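Local coordinates for probable glutaminase ybaS (Escherichia coli, PDB 1U60), which catalyses the hydrolysis of L-glutamine to L-glutamate and ammonium, at the interface of chains A and B. Sequence-based numbering; all coordinates share one arbitrary frame. Chains: chain A/B, Probable glutaminase ybaS.

The interface of chains A and B. Residues chain A 77, 82, 85-86, 91, 233, 237; chain B 252.
The phenol OH of B:Tyr252 donates a hydrogen bond of 2.7 Å to the backbone carbonyl O of A:Pro82, in the first turn of helix 82-88. The hydroxyl approaches well off the C=O axis, at 115° at the oxygen, and somewhat tilted from the carbonyl plane; this oxygen lies at the ring edge, in plane. A:Leu77 CD2 and A:Val85 CB, the latter 3.6 Å from B:Tyr252 OH, flank the hydroxyl with hydrocarbon. Tyrosine suits the place because its ring packs on apolar groups while its OH finds an acceptor. B:Tyr252 reaches from helix 247-253 into chain A because its chi1 of -172° turns CG away from the backbone N. One ring face receives A:Tyr233, whose CD1 stands over the centre, 3.5 Å from B:Tyr252 CE2; the side chains cross at about a right angle, the ring planes inclined rather than perpendicular. A:Pro82 CB backs the A:Tyr233 ring. Against the opposite face, the short A:Ala91 sets its methyl CB 3.7 Å from B:Tyr252 CG. A:Gln86 flanks the ring with its aliphatic stem, its amide inclined to it. The A:Glu237 carboxylate, turned 69° to the ring, brings OE2 to 3.4 Å from B:Tyr252 CE1, where it may favour the C-H rim. Replacing B:Tyr252 by leucine would probably leave the A:Pro82 carbonyl without this donor and A:Tyr233 without its aromatic partner. Repeated by two-fold symmetry, this knob-in-pocket contact probably helps hold together two subunits of the homotetramer.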
loop_
_atom_site.group_PDB
_atom_site.type_symbol
_atom_site.label_atom_id
_atom_site.label_comp_id
_atom_site.label_asym_id
_atom_site.label_seq_id
_atom_site.Cartn_x
_atom_site.Cartn_y
_atom_site.Cartn_z
ATOM N N LEU A 77 -1.952 18.222 -6.481
ATOM C CA LEU A 77 -2.438 18.379 -5.116
ATOM C C LEU A 77 -2.388 19.833 -4.651
ATOM O O LEU A 77 -3.330 20.329 -4.009
ATOM C CB LEU A 77 -1.698 17.457 -4.137
ATOM C CG LEU A 77 -1.961 15.940 -4.212
ATOM C CD1 LEU A 77 -0.845 15.195 -3.537
ATOM C CD2 LEU A 77 -3.316 15.600 -3.598
ATOM N N PRO A 82 -6.514 17.407 -2.300
ATOM C CA PRO A 82 -6.602 15.944 -2.292
ATOM C C PRO A 82 -7.938 15.357 -2.648
ATOM O O PRO A 82 -7.979 14.267 -3.261
ATOM C CB PRO A 82 -6.196 15.556 -0.852
ATOM C CG PRO A 82 -6.444 16.837 -0.057
ATOM C CD PRO A 82 -6.125 17.924 -0.967
ATOM N N VAL A 85 -8.138 15.258 -6.454
ATOM C CA VAL A 85 -7.292 14.252 -7.005
ATOM C C VAL A 85 -7.913 12.859 -6.809
ATOM O O VAL A 85 -7.916 12.046 -7.717
ATOM C CB VAL A 85 -5.867 14.341 -6.426
ATOM C CG1 VAL A 85 -5.041 13.100 -6.814
ATOM C CG2 VAL A 85 -5.182 15.613 -6.946
ATOM N N GLN A 86 -8.499 12.614 -5.656
ATOM C CA GLN A 86 -9.097 11.282 -5.366
ATOM C C GLN A 86 -10.336 11.028 -6.277
ATOM O O GLN A 86 -10.530 9.911 -6.796
ATOM C CB GLN A 86 -9.469 11.182 -3.890
ATOM C CG GLN A 86 -9.793 9.756 -3.498
ATOM C CD GLN A 86 -10.125 9.616 -2.019
ATOM O OE1 GLN A 86 -10.263 10.623 -1.303
ATOM N NE2 GLN A 86 -10.174 8.357 -1.539
ATOM N N ALA A 91 -7.013 6.858 -5.967
ATOM C CA ALA A 91 -6.006 6.518 -4.981
ATOM C C ALA A 91 -5.772 4.987 -4.877
ATOM O O ALA A 91 -5.158 4.546 -3.932
ATOM C CB ALA A 91 -6.455 7.080 -3.619
ATOM N N TYR A 233 -0.437 12.182 1.100
ATOM C CA TYR A 233 -1.227 11.674 -0.021
ATOM C C TYR A 233 -0.294 11.173 -1.112
ATOM O O TYR A 233 -0.548 10.173 -1.767
ATOM C CB TYR A 233 -2.094 12.782 -0.595
ATOM C CG TYR A 233 -3.134 13.301 0.385
ATOM C CD1 TYR A 233 -4.239 12.517 0.747
ATOM C CD2 TYR A 233 -3.015 14.577 0.936
ATOM C CE1 TYR A 233 -5.166 12.989 1.634
ATOM C CE2 TYR A 233 -3.950 15.058 1.804
ATOM C CZ TYR A 233 -5.015 14.257 2.171
ATOM O OH TYR A 233 -5.956 14.751 3.024
ATOM N N GLU A 237 0.069 7.186 -2.345
ATOM C CA GLU A 237 -0.036 6.766 -3.740
ATOM C C GLU A 237 1.200 5.957 -4.153
ATOM O O GLU A 237 1.055 4.914 -4.840
ATOM C CB GLU A 237 -0.216 7.975 -4.666
ATOM C CG GLU A 237 -1.545 8.781 -4.495
ATOM C CD GLU A 237 -2.783 8.252 -5.156
ATOM O OE1 GLU A 237 -2.866 7.031 -5.496
ATOM O OE2 GLU A 237 -3.746 9.102 -5.324
ATOM N N TYR B 252 -4.671 6.554 1.530
ATOM C CA TYR B 252 -4.668 7.954 1.160
ATOM C C TYR B 252 -5.269 8.852 2.241
ATOM O O TYR B 252 -4.722 9.921 2.553
ATOM C CB TYR B 252 -5.495 8.043 -0.128
ATOM C CG TYR B 252 -5.533 9.352 -0.889
ATOM C CD1 TYR B 252 -4.532 9.683 -1.786
ATOM C CD2 TYR B 252 -6.622 10.215 -0.759
ATOM C CE1 TYR B 252 -4.563 10.825 -2.513
ATOM C CE2 TYR B 252 -6.670 11.397 -1.511
ATOM C CZ TYR B 252 -5.646 11.682 -2.386
ATOM O OH TYR B 252 -5.654 12.818 -3.188
#